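Local coordinates for protein HTH-type dhaKLM operon transcriptional activator DhaS (Lactococcus lactis, PDB 2IU5) that activates transcription of the dhaKLM operon in complex with DhaQ, upon activation by dihydroxyacetone, binding as a homodimer to an inverted repeat at the promoter, at residues Glu111-Leu122 with Arg147-Arg158. The protein carries 1 engineered substitution. Numbering follows the deposited sequence.
Sequences EHFFLIQWENLL and RYNAAAICAITR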
# COMPACT_ATOMS: atom_id res chain seq x y z
N GLU A 111 -4.76 -7.50 6.67
CA GLU A 111 -4.18 -6.59 5.67
C GLU A 111 -2.80 -7.09 5.27
O GLU A 111 -2.40 -7.00 4.11
CB GLU A 111 -4.06 -5.18 6.25
CG GLU A 111 -3.38 -4.16 5.33
CD GLU A 111 -3.33 -2.77 5.94
OE1 GLU A 111 -4.18 -1.92 5.58
OE2 GLU A 111 -2.44 -2.52 6.77
N HIS A 112 -2.07 -7.63 6.23
CA HIS A 112 -0.71 -8.10 5.96
C HIS A 112 -0.73 -9.37 5.13
O HIS A 112 0.05 -9.52 4.19
CB HIS A 112 0.05 -8.28 7.26
CG HIS A 112 0.01 -7.08 8.15
ND1 HIS A 112 0.41 -5.83 7.73
CD2 HIS A 112 -0.40 -6.93 9.44
CE1 HIS A 112 0.25 -4.97 8.72
NE2 HIS A 112 -0.23 -5.61 9.77
N PHE A 113 -1.62 -10.29 5.49
CA PHE A 113 -1.82 -11.48 4.69
C PHE A 113 -2.22 -11.09 3.26
O PHE A 113 -1.74 -11.67 2.28
CB PHE A 113 -2.90 -12.35 5.34
CG PHE A 113 -3.22 -13.56 4.54
CD1 PHE A 113 -2.50 -14.73 4.71
CD2 PHE A 113 -4.24 -13.51 3.61
CE1 PHE A 113 -2.81 -15.86 3.95
CE2 PHE A 113 -4.56 -14.62 2.85
CZ PHE A 113 -3.84 -15.80 3.02
N PHE A 114 -3.10 -10.10 3.14
CA PHE A 114 -3.68 -9.70 1.84
C PHE A 114 -2.52 -9.18 0.96
O PHE A 114 -2.42 -9.52 -0.23
CB PHE A 114 -4.74 -8.63 2.09
CG PHE A 114 -5.65 -8.33 0.93
CD1 PHE A 114 -6.40 -9.31 0.29
CD2 PHE A 114 -5.76 -7.01 0.49
CE1 PHE A 114 -7.25 -8.97 -0.79
CE2 PHE A 114 -6.60 -6.67 -0.58
CZ PHE A 114 -7.34 -7.65 -1.22
N LEU A 115 -1.66 -8.38 1.56
CA LEU A 115 -0.53 -7.82 0.83
C LEU A 115 0.35 -8.95 0.32
O LEU A 115 0.79 -8.94 -0.82
CB LEU A 115 0.26 -6.83 1.68
CG LEU A 115 1.56 -6.33 1.04
CD1 LEU A 115 1.23 -5.50 -0.21
CD2 LEU A 115 2.35 -5.51 2.05
N ILE A 116 0.60 -9.93 1.18
CA ILE A 116 1.43 -11.07 0.79
C ILE A 116 0.81 -11.81 -0.41
O ILE A 116 1.54 -12.25 -1.31
CB ILE A 116 1.64 -12.01 1.97
CG1 ILE A 116 2.62 -11.38 2.97
CG2 ILE A 116 2.22 -13.33 1.46
CD1 ILE A 116 2.76 -12.16 4.27
N GLN A 117 -0.51 -11.92 -0.45
CA GLN A 117 -1.20 -12.52 -1.60
C GLN A 117 -0.90 -11.79 -2.91
O GLN A 117 -0.63 -12.41 -3.95
CB GLN A 117 -2.69 -12.63 -1.36
CG GLN A 117 -3.00 -13.36 -0.06
CD GLN A 117 -2.10 -14.56 0.13
OE1 GLN A 117 -2.09 -15.50 -0.69
NE2 GLN A 117 -1.33 -14.54 1.20
N TRP A 118 -0.94 -10.46 -2.83
CA TRP A 118 -0.61 -9.65 -4.00
C TRP A 118 0.84 -9.79 -4.38
O TRP A 118 1.18 -9.79 -5.58
CB TRP A 118 -1.03 -8.18 -3.80
CG TRP A 118 -2.52 -8.05 -3.78
CD1 TRP A 118 -3.29 -7.72 -2.71
CD2 TRP A 118 -3.42 -8.26 -4.88
NE1 TRP A 118 -4.61 -7.71 -3.08
CE2 TRP A 118 -4.73 -8.04 -4.40
CE3 TRP A 118 -3.26 -8.62 -6.23
CZ2 TRP A 118 -5.85 -8.16 -5.20
CZ3 TRP A 118 -4.39 -8.74 -7.03
CH2 TRP A 118 -5.66 -8.51 -6.51
N GLU A 119 1.71 -9.90 -3.38
CA GLU A 119 3.10 -10.18 -3.67
C GLU A 119 3.27 -11.52 -4.39
O GLU A 119 4.11 -11.64 -5.28
CB GLU A 119 3.96 -10.06 -2.42
CG GLU A 119 4.03 -8.61 -1.94
CD GLU A 119 4.86 -8.41 -0.70
OE1 GLU A 119 5.17 -9.41 0.01
OE2 GLU A 119 5.19 -7.23 -0.43
N ASN A 120 2.45 -12.49 -3.99
CA ASN A 120 2.57 -13.82 -4.60
C ASN A 120 2.11 -13.68 -6.06
O ASN A 120 2.72 -14.27 -6.95
CB ASN A 120 1.70 -14.82 -3.83
CG ASN A 120 2.34 -15.25 -2.51
OD1 ASN A 120 3.49 -14.95 -2.23
ND2 ASN A 120 1.56 -15.95 -1.69
N LEU A 121 1.06 -12.90 -6.28
CA LEU A 121 0.59 -12.67 -7.66
C LEU A 121 1.71 -12.01 -8.48
O LEU A 121 2.01 -12.45 -9.59
CB LEU A 121 -0.69 -11.83 -7.67
CG LEU A 121 -1.15 -11.53 -9.10
CD1 LEU A 121 -1.39 -12.76 -9.97
CD2 LEU A 121 -2.31 -10.57 -9.15
N LEU A 122 2.34 -10.96 -7.94
CA LEU A 122 3.44 -10.34 -8.71
C LEU A 122 4.60 -11.30 -9.00
O LEU A 122 5.20 -11.26 -10.07
CB LEU A 122 3.93 -9.04 -8.07
CG LEU A 122 3.27 -7.76 -8.58
CD1 LEU A 122 3.71 -7.46 -10.00
CD2 LEU A 122 1.75 -7.82 -8.45
N ARG A 147 7.21 -5.47 -5.32
CA ARG A 147 6.76 -4.85 -4.09
C ARG A 147 5.97 -3.57 -4.39
O ARG A 147 4.96 -3.28 -3.74
CB ARG A 147 7.93 -4.57 -3.18
CG ARG A 147 8.44 -5.88 -2.58
CD ARG A 147 9.53 -5.57 -1.57
NE ARG A 147 10.68 -5.01 -2.25
CZ ARG A 147 11.12 -3.76 -2.08
NH1 ARG A 147 10.48 -2.95 -1.25
NH2 ARG A 147 12.18 -3.34 -2.74
N TYR A 148 6.45 -2.84 -5.38
CA TYR A 148 5.78 -1.58 -5.78
C TYR A 148 4.36 -1.86 -6.22
O TYR A 148 3.40 -1.27 -5.71
CB TYR A 148 6.56 -0.96 -6.93
CG TYR A 148 6.16 0.44 -7.41
CD1 TYR A 148 6.81 1.57 -6.93
CD2 TYR A 148 5.16 0.60 -8.35
CE1 TYR A 148 6.45 2.83 -7.37
CE2 TYR A 148 4.78 1.86 -8.82
CZ TYR A 148 5.44 2.96 -8.31
OH TYR A 148 5.10 4.23 -8.74
N ASN A 149 4.20 -2.76 -7.19
CA ASN A 149 2.88 -3.08 -7.69
C ASN A 149 1.98 -3.83 -6.72
O ASN A 149 0.77 -3.59 -6.69
CB ASN A 149 3.01 -3.75 -9.06
CG ASN A 149 3.46 -2.75 -10.09
OD1 ASN A 149 2.64 -1.96 -10.56
ND2 ASN A 149 4.73 -2.77 -10.45
N ALA A 150 2.54 -4.74 -5.93
CA ALA A 150 1.73 -5.45 -4.94
C ALA A 150 1.12 -4.42 -3.99
O ALA A 150 -0.07 -4.52 -3.61
CB ALA A 150 2.61 -6.45 -4.22
N ALA A 151 1.92 -3.44 -3.59
CA ALA A 151 1.44 -2.44 -2.62
C ALA A 151 0.32 -1.61 -3.22
O ALA A 151 -0.67 -1.32 -2.55
CB ALA A 151 2.59 -1.53 -2.16
N ALA A 152 0.49 -1.23 -4.48
CA ALA A 152 -0.54 -0.45 -5.18
C ALA A 152 -1.83 -1.25 -5.29
O ALA A 152 -2.90 -0.76 -4.92
CB ALA A 152 -0.07 -0.05 -6.56
N ILE A 153 -1.75 -2.47 -5.79
CA ILE A 153 -2.96 -3.24 -5.97
C ILE A 153 -3.60 -3.59 -4.63
O ILE A 153 -4.82 -3.60 -4.50
CB ILE A 153 -2.72 -4.47 -6.84
CG1 ILE A 153 -2.13 -4.06 -8.20
CG2 ILE A 153 -4.03 -5.24 -6.97
CD1 ILE A 153 -1.45 -5.21 -8.96
N CYS A 154 -2.78 -3.88 -3.61
CA CYS A 154 -3.32 -4.19 -2.30
C CYS A 154 -4.15 -3.01 -1.79
O CYS A 154 -5.27 -3.18 -1.29
CB CYS A 154 -2.16 -4.49 -1.34
SG CYS A 154 -2.68 -4.89 0.33
N ALA A 155 -3.60 -1.80 -1.91
CA ALA A 155 -4.26 -0.61 -1.39
C ALA A 155 -5.56 -0.32 -2.13
O ALA A 155 -6.58 0.01 -1.52
CB ALA A 155 -3.32 0.59 -1.49
N ILE A 156 -5.51 -0.43 -3.45
CA ILE A 156 -6.65 -0.11 -4.30
C ILE A 156 -7.77 -1.12 -4.05
O ILE A 156 -8.94 -0.74 -3.91
CB ILE A 156 -6.26 -0.14 -5.77
CG1 ILE A 156 -5.35 1.05 -6.10
CG2 ILE A 156 -7.50 -0.18 -6.64
CD1 ILE A 156 -6.05 2.36 -6.06
N THR A 157 -7.42 -2.40 -3.98
CA THR A 157 -8.46 -3.43 -3.84
C THR A 157 -9.03 -3.45 -2.43
O THR A 157 -10.24 -3.60 -2.25
CB THR A 157 -7.98 -4.82 -4.27
OG1 THR A 157 -6.86 -5.21 -3.46
CG2 THR A 157 -7.60 -4.82 -5.74
N ARG A 158 -8.19 -3.29 -1.41
CA ARG A 158 -8.71 -3.11 -0.06
C ARG A 158 -9.71 -1.97 0.02
O ARG A 158 -10.80 -2.12 0.58
CB ARG A 158 -7.59 -2.88 0.96
CG ARG A 158 -8.14 -2.58 2.37
CD ARG A 158 -7.02 -2.39 3.40
NE ARG A 158 -7.50 -1.93 4.71
CZ ARG A 158 -7.80 -0.67 5.01
NH1 ARG A 158 -7.68 0.30 4.11
NH2 ARG A 158 -8.23 -0.38 6.23
O HOH W 1 4.74 -4.44 -1.17
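Arg147 and Glu119 meet through a water where two helices of the all-helical C-terminal region of this TetR-family regulator pack together; the axes of the two segments approach to 8.4 Å, with 131° between their N-to-C directions. The water donates to both the backbone O of Arg147 and OE2 of Glu119, while the Arg147 side chain turns to Ser143 and to Ile156 of the second subunit. Asn149 lays its CB against CD1 of Leu122, and its amide is divided, OD1 accepting from Tyr148 OH of the second subunit while ND2 donates to Ile145 O and Gln181 OE1 of its own chain. At Ala150 the helices come close: its CB touches CG of Glu119 at 3.4 Å and lies near the backbone of Trp118. Ile153 supplies a CH-pi contact, CG2 standing 3.4 Å from the centroid of the six-membered ring of Trp118 and only 9° off the ring normal; beyond the segments, the indole also packs on leucines of helix 82-95. Cys154 is a knob among Glu111, Phe114, Leu115 and Trp118. With SG anti to the backbone N (chi1 180°), the sulfur is directed at 111-122 and lies oblique to the Phe114 ring, SG 3.7 Å from CD2, in a sulfur-aromatic contact, while CB meets CD1 of both Leu115 and Trp118. One turn on, Thr157 binds back to its own helix, OG1 donating to Ile153 O, which also takes the Thr157 backbone N-H from the opposite face of its plane. The same OG1 lies 3.2 Å from Phe114 CE2 and near the indole NE1. Arg158, extended from CG to NE, closes the interface in a salt bridge with Glu111 that rests on charge alone, since OE1 sits over a guanidinium face, 3.4 Å from NE, with no N-H pointing at it.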